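Local coordinates for Bse634I restriction endonuclease (Geobacillus stearothermophilus, PDB 1KNV), which is a restriction endonuclease of the PD-(D/E)XK clan that cuts DNA at a specific sequence, probably with the help of bound metal ions, at residues 24-29 with 75-80; 111-116 with 140-145. All coordinates share one frame; numbering follows the deposited sequence.

How the contacts relate
Contact 1 (24-29 with 75-80) closes along the chain before contact 2 (111-116 with 140-145) opens. They lie on opposite sides of the chain's centre, with contact centres 25 Å apart and nearest atoms about 10 Å apart, so neither touches the other. Contact 1 joins two helices of the N-terminal part, whereas contact 2 joins the two loops that flank helix 118-131. The calcium ligands Asp146 and Leu197, which carry no ion in this model, lie closer to contact 2: the side chain of Pro145 is about 6 Å from that of Asp146, against about 12 Å for Thr77 of contact 1. Contact 1 is thus a helix-helix contact farther from the metal site, whereas the second segment of contact 2 runs straight into Asp146.

Contact 1 of 2, residues 24-29 with 75-80; sequences IKPFNA and RGTWFE
Trp78 reaches from the middle of helix 68-93 to Pro26 and Ala29 in the first turn of helix 26-33, a helix-to-helix packing in which the indole also makes a polar bond. Chi1 of -74° sets its CG beside the backbone N of Trp78 and anti to the carbonyl carbon, and the ring extends from there toward the other helix. Beyond CB and CG, CD1 comes first, 3.4 Å from Pro26 O and 3.9 Å from Pro26 CB. Next is NE1, which donates a hydrogen bond of 2.7 Å to Pro26 O. This acceptor sits at the ring edge, only 3° out of the indole plane, and the N-H...O angle of 153° is moderately bent. Farther along the six-membered ring, CZ2 packs 3.7 Å from the CB of Ala29. Leu47, Leu50 and Val54 of helix 43-60 touch the same side chain, which therefore lies where its own helix meets helices 26-33 and 43-60.

One residue earlier, Thr77 supplies the other apolar patch. Its CG2 lies 4.0 Å from Pro26 CG, while Phe27, which also touches Ile172 and Leu176 of helix 169-176, crosses Thr77 at about a right angle. The closest approach of that pair brings Phe27 CE2 to 3.6 Å from Thr77 CG2.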
loop_
_atom_site.group_PDB
_atom_site.type_symbol
_atom_site.label_atom_id
_atom_site.label_comp_id
_atom_site.label_asym_id
_atom_site.label_seq_id
_atom_site.Cartn_x
_atom_site.Cartn_y
_atom_site.Cartn_z
ATOM N N ILE B 24 -38.740 -29.740 19.818
ATOM C CA ILE B 24 -37.818 -30.047 20.900
ATOM C C ILE B 24 -37.501 -28.751 21.642
ATOM O O ILE B 24 -37.467 -27.679 21.044
ATOM C CB ILE B 24 -36.506 -30.640 20.375
ATOM C CG1 ILE B 24 -36.793 -31.942 19.628
ATOM C CG2 ILE B 24 -35.535 -30.860 21.529
ATOM C CD1 ILE B 24 -35.568 -32.561 19.004
ATOM N N LYS B 25 -37.289 -28.851 22.947
ATOM C CA LYS B 25 -36.960 -27.686 23.760
ATOM C C LYS B 25 -35.544 -27.936 24.277
ATOM O O LYS B 25 -35.357 -28.447 25.383
ATOM C CB LYS B 25 -37.952 -27.562 24.922
ATOM C CG LYS B 25 -39.409 -27.510 24.486
ATOM C CD LYS B 25 -39.651 -26.375 23.510
ATOM C CE LYS B 25 -39.446 -25.033 24.181
ATOM N NZ LYS B 25 -40.350 -24.905 25.349
ATOM N N PRO B 26 -34.528 -27.576 23.474
ATOM C CA PRO B 26 -33.112 -27.759 23.811
ATOM C C PRO B 26 -32.670 -27.257 25.167
ATOM O O PRO B 26 -31.903 -27.918 25.854
ATOM C CB PRO B 26 -32.384 -27.052 22.666
ATOM C CG PRO B 26 -33.361 -26.005 22.236
ATOM C CD PRO B 26 -34.667 -26.752 22.261
ATOM N N PHE B 27 -33.164 -26.094 25.558
ATOM C CA PHE B 27 -32.776 -25.504 26.828
ATOM C C PHE B 27 -33.335 -26.231 28.038
ATOM O O PHE B 27 -32.669 -26.322 29.069
ATOM C CB PHE B 27 -33.166 -24.027 26.828
ATOM C CG PHE B 27 -32.571 -23.261 25.678
ATOM C CD1 PHE B 27 -33.361 -22.438 24.887
ATOM C CD2 PHE B 27 -31.216 -23.387 25.368
ATOM C CE1 PHE B 27 -32.811 -21.749 23.799
ATOM C CE2 PHE B 27 -30.659 -22.705 24.287
ATOM C CZ PHE B 27 -31.457 -21.886 23.501
ATOM N N ASN B 28 -34.551 -26.756 27.924
ATOM C CA ASN B 28 -35.136 -27.494 29.038
ATOM C C ASN B 28 -34.411 -28.826 29.173
ATOM O O ASN B 28 -34.268 -29.359 30.272
ATOM C CB ASN B 28 -36.633 -27.733 28.826
ATOM C CG ASN B 28 -37.422 -26.439 28.737
ATOM O OD1 ASN B 28 -37.116 -25.454 29.418
ATOM N ND2 ASN B 28 -38.456 -26.440 27.904
ATOM N N ALA B 29 -33.946 -29.356 28.048
ATOM C CA ALA B 29 -33.220 -30.615 28.059
ATOM C C ALA B 29 -31.941 -30.416 28.857
ATOM O O ALA B 29 -31.579 -31.258 29.682
ATOM C CB ALA B 29 -32.885 -31.049 26.636
ATOM N N ARG B 75 -28.766 -30.459 18.423
ATOM C CA ARG B 75 -27.404 -30.718 18.885
ATOM C C ARG B 75 -26.533 -29.471 18.688
ATOM O O ARG B 75 -25.620 -29.201 19.479
ATOM C CB ARG B 75 -26.783 -31.885 18.119
ATOM C CG ARG B 75 -27.342 -33.244 18.457
ATOM C CD ARG B 75 -26.745 -34.293 17.535
ATOM N NE ARG B 75 -25.332 -34.578 17.788
ATOM C CZ ARG B 75 -24.901 -35.498 18.645
ATOM N NH1 ARG B 75 -25.767 -36.220 19.343
ATOM N NH2 ARG B 75 -23.603 -35.728 18.781
ATOM N N GLY B 76 -26.812 -28.723 17.622
ATOM C CA GLY B 76 -26.065 -27.506 17.344
ATOM C C GLY B 76 -26.331 -26.484 18.433
ATOM O O GLY B 76 -25.405 -25.868 18.955
ATOM N N THR B 77 -27.601 -26.306 18.784
ATOM C CA THR B 77 -27.973 -25.368 19.835
ATOM C C THR B 77 -27.339 -25.777 21.156
ATOM O O THR B 77 -26.928 -24.925 21.948
ATOM C CB THR B 77 -29.474 -25.322 20.012
ATOM O OG1 THR B 77 -30.071 -24.835 18.806
ATOM C CG2 THR B 77 -29.842 -24.414 21.174
ATOM N N TRP B 78 -27.263 -27.085 21.399
ATOM C CA TRP B 78 -26.651 -27.588 22.620
ATOM C C TRP B 78 -25.149 -27.316 22.578
ATOM O O TRP B 78 -24.558 -26.879 23.566
ATOM C CB TRP B 78 -26.893 -29.097 22.785
ATOM C CG TRP B 78 -28.292 -29.456 23.198
ATOM C CD1 TRP B 78 -29.136 -28.717 23.986
ATOM C CD2 TRP B 78 -28.993 -30.660 22.879
ATOM N NE1 TRP B 78 -30.318 -29.389 24.173
ATOM C CE2 TRP B 78 -30.257 -30.584 23.505
ATOM C CE3 TRP B 78 -28.678 -31.797 22.123
ATOM C CZ2 TRP B 78 -31.202 -31.604 23.397
ATOM C CZ3 TRP B 78 -29.617 -32.808 22.014
ATOM C CH2 TRP B 78 -30.866 -32.705 22.648
ATOM N N PHE B 79 -24.531 -27.570 21.429
ATOM C CA PHE B 79 -23.102 -27.342 21.286
ATOM C C PHE B 79 -22.764 -25.878 21.537
ATOM O O PHE B 79 -21.758 -25.565 22.169
ATOM C CB PHE B 79 -22.646 -27.731 19.890
ATOM C CG PHE B 79 -21.186 -27.544 19.675
ATOM C CD1 PHE B 79 -20.271 -28.334 20.359
ATOM C CD2 PHE B 79 -20.719 -26.574 18.794
ATOM C CE1 PHE B 79 -18.904 -28.167 20.170
ATOM C CE2 PHE B 79 -19.357 -26.393 18.596
ATOM C CZ PHE B 79 -18.445 -27.194 19.287
ATOM N N GLU B 80 -23.611 -24.991 21.024
ATOM C CA GLU B 80 -23.440 -23.553 21.185
ATOM C C GLU B 80 -23.479 -23.191 22.661
ATOM O O GLU B 80 -22.691 -22.361 23.130
ATOM C CB GLU B 80 -24.553 -22.802 20.439
ATOM C CG GLU B 80 -24.310 -22.624 18.936
ATOM C CD GLU B 80 -25.590 -22.359 18.145
ATOM O OE1 GLU B 80 -26.461 -21.624 18.649
ATOM O OE2 GLU B 80 -25.723 -22.872 17.011
#

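Contact 2 of 2, residues 111-116 with 140-145; sequences DFRKIF and LITSNP
Phe112 and Asn144 form the tightly packed end of this contact. Phe112 N donates to Asn144 OD1 over 3.0 Å with a practically straight N-H...O angle of 178°. The same oxygen lies at the edge of the Phe112 ring, in its plane and 3.3 Å from CD2, while Asn144 ND2 is bound by Phe110 O and Pro105 O; both ends of the amide are therefore held. With chi1 at 88°, Phe112 CG stands between the backbone N and the carbonyl carbon. Its ring is covered near the rim on one face by Pro145 CD and on the opposite face by Arg113 CG.

An Asx turn starts the 3-10 segment 112-115: Asp111 OD1 accepts from Arg113 N at 2.8 Å. In the loop 140-145, Pro145 is followed by Asp146, a calcium ligand, consistent with the "PD" of the PD-(D/E)XK motif.

Toward Leu140 and Thr142 direct packing gives way to polar bonds and waters. One bond is direct: Arg113 NH1 donates to Thr142 OG1 over 2.9 Å, and that oxygen lies in the guanidinium plane; Arg113 NH2 has its own salt bridge to Glu128. Two waters bridge the segments as well. One links Asp111 OD1, to which it donates at 2.7 Å, with Thr142 OG1. The second accepts from Arg113 NH1 and donates to Leu140 O, 2.6 Å from that carbonyl oxygen.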
loop_
_atom_site.group_PDB
_atom_site.type_symbol
_atom_site.label_atom_id
_atom_site.label_comp_id
_atom_site.label_asym_id
_atom_site.label_seq_id
_atom_site.Cartn_x
_atom_site.Cartn_y
_atom_site.Cartn_z
ATOM N N ASP B 111 -25.312 -8.617 14.088
ATOM C CA ASP B 111 -24.042 -8.413 13.395
ATOM C C ASP B 111 -23.013 -8.020 14.450
ATOM O O ASP B 111 -23.166 -6.990 15.109
ATOM C CB ASP B 111 -24.186 -7.285 12.381
ATOM C CG ASP B 111 -22.904 -7.008 11.638
ATOM O OD1 ASP B 111 -21.828 -7.394 12.137
ATOM O OD2 ASP B 111 -22.972 -6.390 10.553
ATOM N N PHE B 112 -21.965 -8.828 14.602
ATOM C CA PHE B 112 -20.929 -8.577 15.614
ATOM C C PHE B 112 -20.339 -7.177 15.522
ATOM O O PHE B 112 -19.886 -6.623 16.526
ATOM C CB PHE B 112 -19.804 -9.621 15.510
ATOM C CG PHE B 112 -18.703 -9.253 14.536
ATOM C CD1 PHE B 112 -17.550 -8.611 14.978
ATOM C CD2 PHE B 112 -18.832 -9.526 13.181
ATOM C CE1 PHE B 112 -16.542 -8.246 14.078
ATOM C CE2 PHE B 112 -17.837 -9.166 12.278
ATOM C CZ PHE B 112 -16.686 -8.523 12.729
ATOM N N ARG B 113 -20.338 -6.614 14.315
ATOM C CA ARG B 113 -19.806 -5.274 14.091
ATOM C C ARG B 113 -20.477 -4.227 14.975
ATOM O O ARG B 113 -19.917 -3.167 15.229
ATOM C CB ARG B 113 -19.951 -4.903 12.614
ATOM C CG ARG B 113 -18.982 -5.683 11.743
ATOM C CD ARG B 113 -19.342 -5.616 10.287
ATOM N NE ARG B 113 -19.431 -4.246 9.798
ATOM C CZ ARG B 113 -19.635 -3.938 8.523
ATOM N NH1 ARG B 113 -19.768 -4.910 7.627
ATOM N NH2 ARG B 113 -19.712 -2.672 8.143
ATOM N N LYS B 114 -21.672 -4.544 15.461
ATOM C CA LYS B 114 -22.404 -3.636 16.323
ATOM C C LYS B 114 -21.774 -3.515 17.705
ATOM O O LYS B 114 -22.211 -2.696 18.510
ATOM C CB LYS B 114 -23.860 -4.093 16.426
ATOM C CG LYS B 114 -24.614 -3.929 15.112
ATOM C CD LYS B 114 -25.852 -4.794 15.034
ATOM C CE LYS B 114 -26.890 -4.360 16.029
ATOM N NZ LYS B 114 -28.084 -5.251 15.977
ATOM N N ILE B 115 -20.753 -4.318 17.996
ATOM C CA ILE B 115 -20.097 -4.212 19.299
ATOM C C ILE B 115 -19.083 -3.074 19.259
ATOM O O ILE B 115 -18.637 -2.581 20.292
ATOM C CB ILE B 115 -19.369 -5.523 19.727
ATOM C CG1 ILE B 115 -18.156 -5.792 18.834
ATOM C CG2 ILE B 115 -20.345 -6.697 19.677
ATOM C CD1 ILE B 115 -17.251 -6.890 19.387
ATOM N N PHE B 116 -18.732 -2.655 18.050
ATOM C CA PHE B 116 -17.781 -1.573 17.860
ATOM C C PHE B 116 -18.342 -0.225 18.284
ATOM O O PHE B 116 -19.549 0.005 18.200
ATOM C CB PHE B 116 -17.383 -1.500 16.391
ATOM C CG PHE B 116 -16.428 -2.571 15.970
ATOM C CD1 PHE B 116 -16.398 -3.005 14.643
ATOM C CD2 PHE B 116 -15.524 -3.110 16.882
ATOM C CE1 PHE B 116 -15.474 -3.963 14.223
ATOM C CE2 PHE B 116 -14.601 -4.061 16.486
ATOM C CZ PHE B 116 -14.573 -4.492 15.146
ATOM N N LEU B 140 -19.536 -4.648 0.694
ATOM C CA LEU B 140 -18.777 -5.177 1.824
ATOM C C LEU B 140 -19.745 -6.078 2.554
ATOM O O LEU B 140 -20.715 -5.601 3.132
ATOM C CB LEU B 140 -18.308 -4.060 2.775
ATOM C CG LEU B 140 -17.567 -4.585 4.018
ATOM C CD1 LEU B 140 -16.295 -5.303 3.578
ATOM C CD2 LEU B 140 -17.238 -3.463 4.976
ATOM N N ILE B 141 -19.488 -7.378 2.509
ATOM C CA ILE B 141 -20.351 -8.358 3.153
ATOM C C ILE B 141 -19.552 -9.107 4.193
ATOM O O ILE B 141 -18.633 -9.843 3.857
ATOM C CB ILE B 141 -20.896 -9.376 2.127
ATOM C CG1 ILE B 141 -21.702 -8.653 1.053
ATOM C CG2 ILE B 141 -21.768 -10.422 2.824
ATOM C CD1 ILE B 141 -22.202 -9.555 -0.037
ATOM N N THR B 142 -19.899 -8.918 5.459
ATOM C CA THR B 142 -19.186 -9.589 6.536
ATOM C C THR B 142 -20.094 -10.606 7.220
ATOM O O THR B 142 -21.306 -10.604 7.019
ATOM C CB THR B 142 -18.671 -8.558 7.575
ATOM O OG1 THR B 142 -19.776 -7.805 8.085
ATOM C CG2 THR B 142 -17.667 -7.593 6.926
ATOM N N SER B 143 -19.500 -11.484 8.018
ATOM C CA SER B 143 -20.260 -12.500 8.744
ATOM C C SER B 143 -19.793 -12.510 10.195
ATOM O O SER B 143 -18.895 -11.756 10.569
ATOM C CB SER B 143 -20.047 -13.881 8.117
ATOM O OG SER B 143 -18.671 -14.219 8.108
ATOM N N ASN B 144 -20.404 -13.367 11.007
ATOM C CA ASN B 144 -20.069 -13.471 12.421
ATOM C C ASN B 144 -19.249 -14.679 12.802
ATOM O O ASN B 144 -19.623 -15.812 12.491
ATOM C CB ASN B 144 -21.335 -13.554 13.268
ATOM C CG ASN B 144 -21.969 -12.227 13.497
ATOM O OD1 ASN B 144 -21.650 -11.251 12.835
ATOM N ND2 ASN B 144 -22.898 -12.182 14.439
ATOM N N PRO B 145 -18.109 -14.460 13.467
ATOM C CA PRO B 145 -17.312 -15.612 13.883
ATOM C C PRO B 145 -18.182 -16.185 15.007
ATOM O O PRO B 145 -18.938 -15.438 15.640
ATOM C CB PRO B 145 -16.030 -14.973 14.404
ATOM C CG PRO B 145 -16.486 -13.670 14.905
ATOM C CD PRO B 145 -17.436 -13.203 13.822
HETATM O O HOH W 1 -20.437 -8.786 10.285
HETATM O O HOH W 2 -21.294 -4.624 5.422
#